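Cyclic GMP-AMP synthase-like receptor (Tribolium castaneum, PDB 7LT2) senses double-stranded RNA in the cytoplasm and, in response, joins ATP and GTP into the cyclic dinucleotide 2',3'-cGAMP, an innate immune signal. Local coordinates at residues Gln294-Trp297 with Asn298-Leu301; Thr307-Arg310 with Glu311-Glu314; Pro337-Leu340 with Asn341-Asn345; Ile350-Asp353 with Ile354-Asn357; Glu369-Thr372 with Lys373-Gly377. All blocks are in the same frame, centred on the assembly; numbering follows the deposited sequence.

Contact 1 (Gln294-Trp297 with Asn298-Leu301)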
loop_
_atom_site.group_PDB
_atom_site.type_symbol
_atom_site.label_atom_id
_atom_site.label_comp_id
_atom_site.label_asym_id
_atom_site.label_seq_id
_atom_site.Cartn_x
_atom_site.Cartn_y
_atom_site.Cartn_z
ATOM N N GLN A 294 -14.904 -12.698 -16.245
ATOM C CA GLN A 294 -15.258 -12.526 -14.837
ATOM C C GLN A 294 -15.627 -13.852 -14.174
ATOM O O GLN A 294 -15.419 -14.023 -12.967
ATOM C CB GLN A 294 -16.409 -11.528 -14.699
ATOM C CG GLN A 294 -15.948 -10.091 -14.771
ATOM C CD GLN A 294 -14.859 -9.801 -13.759
ATOM O OE1 GLN A 294 -15.096 -9.844 -12.548
ATOM N NE2 GLN A 294 -13.650 -9.518 -14.249
ATOM N N SER A 295 -16.164 -14.806 -14.938
ATOM C CA SER A 295 -16.594 -16.072 -14.356
ATOM C C SER A 295 -15.434 -16.895 -13.811
ATOM O O SER A 295 -15.662 -17.804 -13.009
ATOM C CB SER A 295 -17.367 -16.883 -15.395
ATOM O OG SER A 295 -16.584 -17.066 -16.561
ATOM N N PHE A 296 -14.200 -16.590 -14.220
ATOM C CA PHE A 296 -13.049 -17.358 -13.753
ATOM C C PHE A 296 -12.958 -17.360 -12.234
ATOM O O PHE A 296 -12.624 -18.383 -11.622
ATOM C CB PHE A 296 -11.772 -16.785 -14.366
ATOM C CG PHE A 296 -10.508 -17.388 -13.829
ATOM C CD1 PHE A 296 -10.116 -18.662 -14.205
ATOM C CD2 PHE A 296 -9.695 -16.664 -12.966
ATOM C CE1 PHE A 296 -8.944 -19.215 -13.718
ATOM C CE2 PHE A 296 -8.519 -17.207 -12.476
ATOM C CZ PHE A 296 -8.141 -18.486 -12.851
ATOM N N TRP A 297 -13.277 -16.233 -11.604
ATOM C CA TRP A 297 -13.114 -16.083 -10.165
ATOM C C TRP A 297 -14.178 -16.817 -9.359
ATOM O O TRP A 297 -14.082 -16.854 -8.126
ATOM C CB TRP A 297 -13.094 -14.591 -9.826
ATOM C CG TRP A 297 -12.064 -13.871 -10.657
ATOM C CD1 TRP A 297 -12.299 -12.988 -11.673
ATOM C CD2 TRP A 297 -10.639 -14.013 -10.571
ATOM N NE1 TRP A 297 -11.111 -12.560 -12.210
ATOM C CE2 TRP A 297 -10.076 -13.175 -11.556
ATOM C CE3 TRP A 297 -9.786 -14.767 -9.758
ATOM C CZ2 TRP A 297 -8.696 -13.064 -11.750
ATOM C CZ3 TRP A 297 -8.410 -14.654 -9.947
ATOM C CH2 TRP A 297 -7.881 -13.808 -10.938
ATOM N N ASN A 298 -15.170 -17.415 -10.014
ATOM C CA ASN A 298 -16.177 -18.214 -9.330
ATOM C C ASN A 298 -15.897 -19.707 -9.416
ATOM O O ASN A 298 -16.698 -20.506 -8.920
ATOM C CB ASN A 298 -17.567 -17.902 -9.894
ATOM C CG ASN A 298 -18.003 -16.487 -9.573
ATOM O OD1 ASN A 298 -17.692 -15.969 -8.500
ATOM N ND2 ASN A 298 -18.704 -15.846 -10.506
ATOM N N LYS A 299 -14.778 -20.098 -10.017
ATOM C CA LYS A 299 -14.384 -21.496 -10.025
ATOM C C LYS A 299 -13.930 -21.907 -8.626
ATOM O O LYS A 299 -13.874 -21.098 -7.698
ATOM C CB LYS A 299 -13.304 -21.725 -11.078
ATOM C CG LYS A 299 -13.830 -21.486 -12.481
ATOM C CD LYS A 299 -12.804 -21.747 -13.550
ATOM C CE LYS A 299 -13.470 -21.761 -14.920
ATOM N NZ LYS A 299 -12.611 -22.376 -15.968
ATOM N N SER A 300 -13.629 -23.193 -8.463
ATOM C CA SER A 300 -13.187 -23.676 -7.164
ATOM C C SER A 300 -11.903 -22.964 -6.757
ATOM O O SER A 300 -11.133 -22.494 -7.601
ATOM C CB SER A 300 -12.966 -25.190 -7.193
ATOM O OG SER A 300 -11.783 -25.536 -7.897
ATOM N N LEU A 301 -11.687 -22.861 -5.446
ATOM C CA LEU A 301 -10.448 -22.256 -4.973
ATOM C C LEU A 301 -9.236 -23.027 -5.479
ATOM O O LEU A 301 -8.218 -22.426 -5.845
ATOM C CB LEU A 301 -10.442 -22.167 -3.447
ATOM C CG LEU A 301 -9.212 -21.477 -2.841
ATOM C CD1 LEU A 301 -8.894 -20.143 -3.535
ATOM C CD2 LEU A 301 -9.406 -21.260 -1.349
#

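Contact 2 (Thr307-Arg310 with Glu311-Glu314)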
loop_
_atom_site.group_PDB
_atom_site.type_symbol
_atom_site.label_atom_id
_atom_site.label_comp_id
_atom_site.label_asym_id
_atom_site.label_seq_id
_atom_site.Cartn_x
_atom_site.Cartn_y
_atom_site.Cartn_z
ATOM N N THR A 307 -4.462 -22.436 -11.440
ATOM C CA THR A 307 -4.339 -21.755 -12.721
ATOM C C THR A 307 -3.526 -20.474 -12.592
ATOM O O THR A 307 -2.656 -20.205 -13.429
ATOM C CB THR A 307 -5.722 -21.463 -13.298
ATOM O OG1 THR A 307 -6.359 -22.702 -13.626
ATOM C CG2 THR A 307 -5.602 -20.611 -14.555
ATOM N N THR A 308 -3.782 -19.675 -11.547
ATOM C CA THR A 308 -3.022 -18.440 -11.382
ATOM C C THR A 308 -1.579 -18.729 -10.989
ATOM O O THR A 308 -0.678 -17.977 -11.368
ATOM C CB THR A 308 -3.683 -17.506 -10.359
ATOM O OG1 THR A 308 -3.842 -18.160 -9.090
ATOM C CG2 THR A 308 -5.042 -17.034 -10.864
ATOM N N LEU A 309 -1.339 -19.823 -10.259
ATOM C CA LEU A 309 0.035 -20.200 -9.939
ATOM C C LEU A 309 0.816 -20.548 -11.200
ATOM O O LEU A 309 1.976 -20.146 -11.350
ATOM C CB LEU A 309 0.051 -21.375 -8.959
ATOM C CG LEU A 309 1.425 -21.946 -8.574
ATOM C CD1 LEU A 309 2.304 -20.914 -7.871
ATOM C CD2 LEU A 309 1.270 -23.188 -7.705
ATOM N N ARG A 310 0.192 -21.287 -12.121
ATOM C CA ARG A 310 0.836 -21.598 -13.394
ATOM C C ARG A 310 1.149 -20.334 -14.188
ATOM O O ARG A 310 2.236 -20.210 -14.768
ATOM C CB ARG A 310 -0.059 -22.530 -14.213
ATOM C CG ARG A 310 -0.199 -23.933 -13.643
ATOM C CD ARG A 310 -1.079 -24.793 -14.537
ATOM N NE ARG A 310 -1.385 -26.083 -13.932
ATOM C CZ ARG A 310 -0.616 -27.158 -14.029
ATOM N NH1 ARG A 310 0.521 -27.136 -14.706
ATOM N NH2 ARG A 310 -0.998 -28.284 -13.432
ATOM N N GLU A 311 0.199 -19.387 -14.234
ATOM C CA GLU A 311 0.399 -18.162 -15.007
ATOM C C GLU A 311 1.439 -17.262 -14.342
ATOM O O GLU A 311 2.244 -16.623 -15.031
ATOM C CB GLU A 311 -0.943 -17.437 -15.206
ATOM C CG GLU A 311 -1.550 -17.625 -16.595
ATOM C CD GLU A 311 -0.703 -16.998 -17.676
ATOM O OE1 GLU A 311 -0.651 -15.750 -17.728
ATOM O OE2 GLU A 311 -0.092 -17.758 -18.467
ATOM N N TYR A 312 1.442 -17.213 -13.006
ATOM C CA TYR A 312 2.494 -16.521 -12.264
ATOM C C TYR A 312 3.873 -17.073 -12.619
ATOM O O TYR A 312 4.821 -16.306 -12.837
ATOM C CB TYR A 312 2.203 -16.648 -10.765
ATOM C CG TYR A 312 3.302 -16.224 -9.819
ATOM C CD1 TYR A 312 3.765 -14.919 -9.799
ATOM C CD2 TYR A 312 3.835 -17.124 -8.906
ATOM C CE1 TYR A 312 4.757 -14.528 -8.918
ATOM C CE2 TYR A 312 4.819 -16.744 -8.019
ATOM C CZ TYR A 312 5.275 -15.446 -8.027
ATOM O OH TYR A 312 6.257 -15.074 -7.138
ATOM N N ASN A 313 3.995 -18.399 -12.712
ATOM C CA ASN A 313 5.268 -18.992 -13.106
ATOM C C ASN A 313 5.677 -18.577 -14.515
ATOM O O ASN A 313 6.871 -18.396 -14.784
ATOM C CB ASN A 313 5.193 -20.515 -13.002
ATOM C CG ASN A 313 6.563 -21.157 -12.957
ATOM O OD1 ASN A 313 7.544 -20.516 -12.585
ATOM N ND2 ASN A 313 6.638 -22.424 -13.337
ATOM N N GLU A 314 4.711 -18.411 -15.426
ATOM C CA GLU A 314 5.052 -18.009 -16.791
ATOM C C GLU A 314 5.613 -16.592 -16.836
ATOM O O GLU A 314 6.514 -16.303 -17.633
ATOM C CB GLU A 314 3.831 -18.130 -17.703
ATOM C CG GLU A 314 3.307 -19.546 -17.859
ATOM C CD GLU A 314 4.289 -20.465 -18.561
ATOM O OE1 GLU A 314 5.229 -19.958 -19.213
ATOM O OE2 GLU A 314 4.121 -21.701 -18.461
HETATM O O HOH W 1 3.470 -22.505 -15.968
#

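Contact 3 (Pro337-Leu340 with Asn341-Asn345)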
loop_
_atom_site.group_PDB
_atom_site.type_symbol
_atom_site.label_atom_id
_atom_site.label_comp_id
_atom_site.label_asym_id
_atom_site.label_seq_id
_atom_site.Cartn_x
_atom_site.Cartn_y
_atom_site.Cartn_z
ATOM N N PRO A 337 18.893 -12.887 -14.263
ATOM C CA PRO A 337 18.307 -14.070 -14.920
ATOM C C PRO A 337 18.491 -15.366 -14.146
ATOM O O PRO A 337 17.573 -16.193 -14.112
ATOM C CB PRO A 337 19.040 -14.108 -16.271
ATOM C CG PRO A 337 19.408 -12.682 -16.533
ATOM C CD PRO A 337 19.716 -12.085 -15.184
ATOM N N ILE A 338 19.659 -15.570 -13.531
ATOM C CA ILE A 338 19.893 -16.783 -12.750
ATOM C C ILE A 338 18.892 -16.886 -11.606
ATOM O O ILE A 338 18.318 -17.954 -11.361
ATOM C CB ILE A 338 21.346 -16.811 -12.238
ATOM C CG1 ILE A 338 22.310 -17.065 -13.398
ATOM C CG2 ILE A 338 21.525 -17.871 -11.155
ATOM C CD1 ILE A 338 23.765 -16.882 -13.027
ATOM N N THR A 339 18.664 -15.779 -10.896
ATOM C CA THR A 339 17.691 -15.765 -9.806
ATOM C C THR A 339 16.297 -16.130 -10.307
ATOM O O THR A 339 15.604 -16.957 -9.707
ATOM C CB THR A 339 17.679 -14.387 -9.140
ATOM O OG1 THR A 339 19.000 -14.065 -8.685
ATOM C CG2 THR A 339 16.709 -14.359 -7.964
ATOM N N LEU A 340 15.868 -15.514 -11.408
ATOM C CA LEU A 340 14.529 -15.782 -11.926
ATOM C C LEU A 340 14.417 -17.200 -12.475
ATOM O O LEU A 340 13.369 -17.842 -12.333
ATOM C CB LEU A 340 14.175 -14.757 -12.999
ATOM C CG LEU A 340 14.115 -13.319 -12.497
ATOM C CD1 LEU A 340 13.984 -12.349 -13.665
ATOM C CD2 LEU A 340 12.953 -13.152 -11.525
ATOM N N ASN A 341 15.483 -17.703 -13.108
ATOM C CA ASN A 341 15.488 -19.088 -13.571
ATOM C C ASN A 341 15.321 -20.057 -12.404
ATOM O O ASN A 341 14.520 -20.996 -12.473
ATOM C CB ASN A 341 16.778 -19.393 -14.335
ATOM C CG ASN A 341 16.796 -18.788 -15.731
ATOM O OD1 ASN A 341 15.765 -18.370 -16.257
ATOM N ND2 ASN A 341 17.978 -18.749 -16.343
ATOM N N ASN A 342 16.070 -19.843 -11.319
ATOM C CA ASN A 342 15.970 -20.733 -10.166
ATOM C C ASN A 342 14.580 -20.680 -9.546
ATOM O O ASN A 342 14.027 -21.715 -9.159
ATOM C CB ASN A 342 17.024 -20.369 -9.119
ATOM C CG ASN A 342 18.438 -20.693 -9.565
ATOM O OD1 ASN A 342 18.658 -21.512 -10.462
ATOM N ND2 ASN A 342 19.410 -20.059 -8.926
ATOM N N ILE A 343 14.004 -19.483 -9.431
ATOM C CA ILE A 343 12.680 -19.370 -8.827
ATOM C C ILE A 343 11.635 -20.045 -9.707
ATOM O O ILE A 343 10.770 -20.777 -9.212
ATOM C CB ILE A 343 12.340 -17.894 -8.549
ATOM C CG1 ILE A 343 13.278 -17.333 -7.478
ATOM C CG2 ILE A 343 10.887 -17.750 -8.095
ATOM C CD1 ILE A 343 13.160 -15.841 -7.279
ATOM N N SER A 344 11.708 -19.833 -11.023
ATOM C CA SER A 344 10.764 -20.485 -11.928
ATOM C C SER A 344 10.900 -22.004 -11.879
ATOM O O SER A 344 9.896 -22.725 -11.931
ATOM C CB SER A 344 10.962 -19.974 -13.355
ATOM O OG SER A 344 10.045 -20.595 -14.241
ATOM N N ASN A 345 12.132 -22.514 -11.780
ATOM C CA ASN A 345 12.321 -23.956 -11.656
ATOM C C ASN A 345 11.747 -24.478 -10.342
ATOM O O ASN A 345 11.141 -25.556 -10.309
ATOM C CB ASN A 345 13.806 -24.306 -11.767
ATOM C CG ASN A 345 14.357 -24.083 -13.166
ATOM O OD1 ASN A 345 13.613 -24.038 -14.146
ATOM N ND2 ASN A 345 15.674 -23.954 -13.265
#

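Contact 4 (Ile350-Asp353 with Ile354-Asn357)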
loop_
_atom_site.group_PDB
_atom_site.type_symbol
_atom_site.label_atom_id
_atom_site.label_comp_id
_atom_site.label_asym_id
_atom_site.label_seq_id
_atom_site.Cartn_x
_atom_site.Cartn_y
_atom_site.Cartn_z
ATOM N N ILE A 350 7.103 -27.423 -7.726
ATOM C CA ILE A 350 5.975 -27.414 -6.800
ATOM C C ILE A 350 4.682 -27.740 -7.535
ATOM O O ILE A 350 3.871 -28.546 -7.063
ATOM C CB ILE A 350 5.900 -26.060 -6.070
ATOM C CG1 ILE A 350 7.120 -25.894 -5.158
ATOM C CG2 ILE A 350 4.600 -25.944 -5.279
ATOM C CD1 ILE A 350 7.242 -24.528 -4.522
ATOM N N ILE A 351 4.480 -27.137 -8.711
ATOM C CA ILE A 351 3.279 -27.413 -9.494
ATOM C C ILE A 351 3.172 -28.900 -9.813
ATOM O O ILE A 351 2.098 -29.502 -9.680
ATOM C CB ILE A 351 3.267 -26.555 -10.773
ATOM C CG1 ILE A 351 3.194 -25.072 -10.406
ATOM C CG2 ILE A 351 2.088 -26.940 -11.658
ATOM C CD1 ILE A 351 3.356 -24.143 -11.583
ATOM N N LYS A 352 4.284 -29.522 -10.221
ATOM C CA LYS A 352 4.257 -30.952 -10.514
ATOM C C LYS A 352 3.923 -31.762 -9.269
ATOM O O LYS A 352 3.252 -32.798 -9.350
ATOM C CB LYS A 352 5.601 -31.400 -11.087
ATOM C CG LYS A 352 5.975 -30.735 -12.398
ATOM C CD LYS A 352 4.959 -31.043 -13.482
ATOM C CE LYS A 352 5.421 -32.184 -14.370
ATOM N NZ LYS A 352 6.606 -31.796 -15.184
ATOM N N ASP A 353 4.376 -31.299 -8.105
ATOM C CA ASP A 353 4.197 -32.058 -6.874
ATOM C C ASP A 353 2.778 -31.955 -6.325
ATOM O O ASP A 353 2.338 -32.855 -5.600
ATOM C CB ASP A 353 5.204 -31.579 -5.824
ATOM C CG ASP A 353 5.365 -32.554 -4.684
ATOM O OD1 ASP A 353 5.789 -33.698 -4.945
ATOM O OD2 ASP A 353 5.077 -32.172 -3.531
ATOM N N ILE A 354 2.055 -30.883 -6.650
ATOM C CA ILE A 354 0.710 -30.668 -6.125
ATOM C C ILE A 354 -0.371 -30.841 -7.184
ATOM O O ILE A 354 -1.548 -30.991 -6.819
ATOM C CB ILE A 354 0.580 -29.281 -5.462
ATOM C CG1 ILE A 354 0.659 -28.172 -6.514
ATOM C CG2 ILE A 354 1.648 -29.095 -4.394
ATOM C CD1 ILE A 354 0.541 -26.771 -5.936
ATOM N N GLU A 355 -0.013 -30.797 -8.468
ATOM C CA GLU A 355 -0.866 -31.064 -9.624
ATOM C C GLU A 355 -2.006 -32.030 -9.328
ATOM O O GLU A 355 -3.185 -31.669 -9.413
ATOM C CB GLU A 355 -0.001 -31.640 -10.747
ATOM C CG GLU A 355 -0.392 -31.222 -12.135
ATOM C CD GLU A 355 0.790 -31.230 -13.076
ATOM O OE1 GLU A 355 1.556 -32.222 -13.075
ATOM O OE2 GLU A 355 0.967 -30.230 -13.801
ATOM N N ASN A 356 -1.650 -33.265 -8.981
ATOM C CA ASN A 356 -2.604 -34.338 -8.729
ATOM C C ASN A 356 -2.570 -34.800 -7.278
ATOM O O ASN A 356 -3.047 -35.897 -6.962
ATOM C CB ASN A 356 -2.323 -35.513 -9.668
ATOM C CG ASN A 356 -2.379 -35.117 -11.132
ATOM O OD1 ASN A 356 -3.296 -34.420 -11.563
ATOM N ND2 ASN A 356 -1.389 -35.557 -11.901
ATOM N N ASN A 357 -2.010 -33.984 -6.392
ATOM C CA ASN A 357 -1.875 -34.319 -4.975
ATOM C C ASN A 357 -2.140 -33.060 -4.168
ATOM O O ASN A 357 -1.210 -32.412 -3.670
ATOM C CB ASN A 357 -0.482 -34.879 -4.672
ATOM C CG ASN A 357 -0.196 -36.171 -5.413
ATOM O OD1 ASN A 357 -0.495 -37.259 -4.917
ATOM N ND2 ASN A 357 0.383 -36.058 -6.604
HETATM O O HOH W 2 0.846 -34.127 -8.142
HETATM O O HOH W 3 2.905 -34.155 -11.686
#

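Contact 5 (Glu369-Thr372 with Lys373-Gly377)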
loop_
_atom_site.group_PDB
_atom_site.type_symbol
_atom_site.label_atom_id
_atom_site.label_comp_id
_atom_site.label_asym_id
_atom_site.label_seq_id
_atom_site.Cartn_x
_atom_site.Cartn_y
_atom_site.Cartn_z
ATOM N N GLU A 369 7.304 -26.077 11.187
ATOM C CA GLU A 369 6.689 -25.764 12.473
ATOM C C GLU A 369 5.206 -25.450 12.316
ATOM O O GLU A 369 4.388 -25.882 13.136
ATOM C CB GLU A 369 7.426 -24.595 13.131
ATOM C CG GLU A 369 8.851 -24.929 13.572
ATOM C CD GLU A 369 9.829 -25.056 12.409
ATOM O OE1 GLU A 369 9.579 -24.446 11.346
ATOM O OE2 GLU A 369 10.845 -25.772 12.562
ATOM N N GLU A 370 4.840 -24.697 11.272
ATOM C CA GLU A 370 3.427 -24.465 10.990
ATOM C C GLU A 370 2.719 -25.761 10.620
ATOM O O GLU A 370 1.565 -25.981 11.006
ATOM C CB GLU A 370 3.268 -23.444 9.862
ATOM C CG GLU A 370 3.503 -21.994 10.254
ATOM C CD GLU A 370 3.611 -21.094 9.042
ATOM O OE1 GLU A 370 3.969 -21.610 7.962
ATOM O OE2 GLU A 370 3.333 -19.880 9.161
ATOM N N TYR A 371 3.391 -26.633 9.864
ATOM C CA TYR A 371 2.752 -27.864 9.418
ATOM C C TYR A 371 2.404 -28.773 10.589
ATOM O O TYR A 371 1.384 -29.471 10.552
ATOM C CB TYR A 371 3.655 -28.598 8.426
ATOM C CG TYR A 371 2.967 -29.743 7.724
ATOM C CD1 TYR A 371 2.234 -29.530 6.566
ATOM C CD2 TYR A 371 3.051 -31.039 8.219
ATOM C CE1 TYR A 371 1.601 -30.575 5.922
ATOM C CE2 TYR A 371 2.423 -32.088 7.578
ATOM C CZ TYR A 371 1.700 -31.850 6.430
ATOM O OH TYR A 371 1.072 -32.894 5.789
ATOM N N THR A 372 3.235 -28.782 11.633
ATOM C CA THR A 372 2.927 -29.574 12.816
ATOM C C THR A 372 1.661 -29.064 13.496
ATOM O O THR A 372 0.778 -29.849 13.857
ATOM C CB THR A 372 4.113 -29.554 13.781
ATOM O OG1 THR A 372 5.233 -30.217 13.177
ATOM C CG2 THR A 372 3.752 -30.253 15.083
ATOM N N LYS A 373 1.549 -27.744 13.668
ATOM C CA LYS A 373 0.335 -27.181 14.251
ATOM C C LYS A 373 -0.870 -27.413 13.349
ATOM O O LYS A 373 -1.986 -27.622 13.838
ATOM C CB LYS A 373 0.521 -25.685 14.508
ATOM C CG LYS A 373 1.731 -25.356 15.364
ATOM C CD LYS A 373 1.771 -23.884 15.745
ATOM C CE LYS A 373 2.978 -23.589 16.618
ATOM N NZ LYS A 373 2.965 -22.191 17.118
ATOM N N TYR A 374 -0.659 -27.371 12.034
ATOM C CA TYR A 374 -1.723 -27.659 11.076
ATOM C C TYR A 374 -2.299 -29.054 11.293
ATOM O O TYR A 374 -3.518 -29.226 11.410
ATOM C CB TYR A 374 -1.162 -27.493 9.662
ATOM C CG TYR A 374 -2.046 -27.924 8.517
ATOM C CD1 TYR A 374 -3.186 -27.202 8.174
ATOM C CD2 TYR A 374 -1.708 -29.026 7.741
ATOM C CE1 TYR A 374 -3.983 -27.594 7.109
ATOM C CE2 TYR A 374 -2.493 -29.421 6.676
ATOM C CZ TYR A 374 -3.628 -28.702 6.363
ATOM O OH TYR A 374 -4.404 -29.103 5.302
ATOM N N ILE A 375 -1.430 -30.064 11.367
ATOM C CA ILE A 375 -1.894 -31.436 11.548
ATOM C C ILE A 375 -2.585 -31.595 12.898
ATOM O O ILE A 375 -3.583 -32.317 13.023
ATOM C CB ILE A 375 -0.719 -32.419 11.390
ATOM C CG1 ILE A 375 -0.164 -32.356 9.969
ATOM C CG2 ILE A 375 -1.147 -33.839 11.734
ATOM C CD1 ILE A 375 -1.175 -32.702 8.907
ATOM N N GLN A 376 -2.076 -30.917 13.927
ATOM C CA GLN A 376 -2.632 -31.030 15.271
ATOM C C GLN A 376 -3.917 -30.228 15.460
ATOM O O GLN A 376 -4.485 -30.257 16.558
ATOM C CB GLN A 376 -1.596 -30.588 16.306
ATOM C CG GLN A 376 -0.363 -31.475 16.387
ATOM C CD GLN A 376 0.740 -30.851 17.226
ATOM O OE1 GLN A 376 0.684 -29.664 17.557
ATOM N NE2 GLN A 376 1.747 -31.645 17.571
ATOM N N GLY A 377 -4.384 -29.515 14.438
ATOM C CA GLY A 377 -5.660 -28.829 14.500
ATOM C C GLY A 377 -5.630 -27.401 14.997
ATOM O O GLY A 377 -6.702 -26.824 15.224
#

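Contact 1 (Gln294-Trp297 with Asn298-Leu301)
A short 3-10 turn in the connection between helices 278-291 and 301-318 brings Ser295 and Phe296 against Asn298 and Lys299. Two successive i to i+3 backbone bonds hold it: Asn298 N donates to Ser295 O at 3.1 Å, and Lys299 N to Phe296 O at 3.2 Å. Each N-H reaches its carbonyl from above the carbonyl plane, by 57° in the first bond. The aliphatic part of Lys299 runs out past the turn, with CG 3.4 Å from Phe296 O and CD 4.1 Å from Phe296 CD1, so that the lysine chain crosses the phenyl side chain at about a right angle. Phe296 has its CG anti to the backbone N (chi1 173°), which turns the ring inward. There the phenyl ring meets the indole of Trp297 edge-on, its CD2 3.5 Å above the indole plane and over its centre. The indole continues into the interior onto Phe285, Ile288 and Ile289 of helix 278-291, while polar side chains bind neighbouring segments: Ser295 OG bonds to Asp293, a manganese-binding residue, and Asn298 OD1 to Asn256. Farther on, Ser300 OG bonds to Glu303 N and N-caps helix 301-318. The arrangement is that of a 3-10 turn leading from the manganese-binding end of one helix to the capped start of the next, its two aromatic rings facing the helical core.

Contact 2 (Thr307-Arg310 with Glu311-Glu314)
Leu309 and Tyr312 form the tightly packed side of this turn of helix 301-318, whereas Arg310 and Glu314 line its wetter side. On the packed side Leu309 CD1 sits at the edge of the tyrosine ring, near its plane, 4.2 Å from Tyr312 CD2. With CG anti to the backbone N (chi1 169°), the ring lies beside its own carbonyl carbon, where CD2 meets the leucine. Tyr312 CB rests 3.2 Å from Thr308 O, the carbonyl that also accepts the hydrogen bond from Tyr312 N at 2.8 Å. Beyond the turn, Tyr312 OH is bonded to His273, and Ile281 and Ile347 pack on the tyrosine side chain. On the other side Glu314 folds back, bent at chi2, and its CG comes within 3.3 Å of Arg310 O. That carbonyl serves two donors: Glu314 N at 3.1 Å and a water, which also donates to Glu314 OE2 at 2.7 Å and so joins the carboxylate to the backbone one turn earlier. Such a division, with apolar and aromatic groups inward and a water-bridged carboxylate on the exposed side, is typical of an amphipathic helix, here in the helical C-terminal lobe of a Mab-21 protein.

Contact 3 (Pro337-Leu340 with Asn341-Asn345)
The first turns of helix 337-354 are regularly alpha-helical, with Asn341 N bonded to Pro337 O at 2.8 Å and Ser344 N to Leu340 O at 2.9 Å. On the outer surface Ile338 and Asn342 lie side by side and point the same way, and the methyl CG2 of Ile338 meets Asn342 ND2 at 3.8 Å. The amide of Asn341 is folded back over the preceding turn: with CG anti to its own carbonyl carbon (chi1 -75°), Asn341 CG lies 3.2 Å from Pro337 O. The ND2 approaches that oxygen at too poor an angle to bond, while OD1 takes a weak hydrogen bond from Gln319 NE2. Pro337, which has no N-H to give, suits the first turn of a helix, where backbone nitrogens have no carbonyl from a preceding turn; this helix follows 301-318 in the helical Mab-21 C-terminal domain. Thr339 and Ile343 form a second parallel pair, with Thr339 CG2 3.9 Å from Ile343 CD1. Ile343 CG1 also lies 3.2 Å from Thr339 O, the acceptor of its own backbone N-H. Ile343 continues inward onto His273 and Asn275, and Leu340 packs on Gln319. Ser344 turns its hydroxyl toward helix 301-318, where the probable partner of OG is the side chain of Asn313.

Contact 4 (Ile350-Asp353 with Ile354-Asn357)
Ile354 carries CG1 between its backbone N and carbonyl carbon (chi1 69°), a crowded position that sets the branch against the preceding turn, where Ile350 has CG2 anti to its own N. These torsions bring Ile354 CG1 to 3.3 Å from Ile350 O and put Ile354 CD1 4.2 Å from Ile350 CG2, the two side chains crossing obliquely. Ile350 O is at the same time the acceptor for Ile354 N at 3.0 Å. Ile351 O accepts from Glu355 N at 2.8 Å and, weakly, from Ile354 N, before the chain departs from helical angles at Glu355. Glu355 runs alongside Lys352, with OE1 3.6 Å from Lys352 CD; Lys352 NZ stays 5.5 Å from Glu355 OE1, so the contact is with the aliphatic chain. A water donates to both Glu355 OE1 and Lys352 O, and a second links Lys352 O to Asn356 N. Glu355 OE2 is held by a salt bridge to Arg310, and Asp353 OD2 by His364. Ile354 also packs on Phe305 and Ile361. A last-turn carbonyl that has lost its direct bond to the i+4 N-H and is bound by water instead is typical of a helix C-terminus, here that of helix 337-354.

Contact 5 (Glu369-Thr372 with Lys373-Gly377)
Tyr371 and Ile375 pack together in the last turns of helix 368-375, which ends in a Schellman motif at Gly377. Ile375 CG1 lies 3.5 Å from Tyr371 CE2, and the terminal methyl CD1 follows the ring outward as far as the hydroxyl, 3.8 Å from Tyr371 OH. At the other side of the ring's long axis, Tyr371 CE1 is 4.1 Å from Tyr374 CD2. The two tyrosine planes are inclined by 47° with centroids 5.8 Å apart, an oblique meeting of rings. Both tyrosines have CG anti to the backbone N (chi1 -169° for Tyr371), which lets the rings, three residues apart, meet. One residue further on, Thr372 and Gln376 lie side by side, pointing the same way, with Thr372 CG2 3.5 Å from Gln376 NE2.

The backbone positions these groups. Tyr374 N donates to Glu370 O, and Ile375 N and Gln376 N continue the pattern to Tyr371 O and Thr372 O; the bond from Lys373 N to Glu369 O is weak. Farther out, Tyr374 packs on Ile9 and Phe13 of the N-terminal helix 5-13, and its carbonyl accepts from Arg12. Tyr371 leans on Ala362 and Lys363. Glu370 is fixed by a salt bridge to Lys267 and by Thr367 N. At the helix end Gly377 adopts a positive phi of 91°, a conformation in which a CB would press on the carbonyl O of Gln376, and Gly377 N bonds back to Tyr374 O at 3.2 Å.

The five contacts follow one another along the C-terminal half of the chain without overlapping, and contacts 1 to 3 belong to the HhH/H2TH-like domain of Mab-21 proteins. Contact 1 leads into helix 301-318, which carries contact 2, their centres about 15 Å apart; Phe296 packs there on Thr307 and Thr308. Contacts 3 and 4 lie at the start and end of helix 337-354, about 19 Å apart between centres, and side chains of contact 2 touch both, Leu309 meeting Ile351. Contacts 1 to 4 thus run through consecutive helices and their connections, beginning beside the manganese site. Contact 5 stands apart on helix 368-375, its nearest atoms about 10 Å from contact 4, where the C-terminal region meets N-terminal helix 5-13.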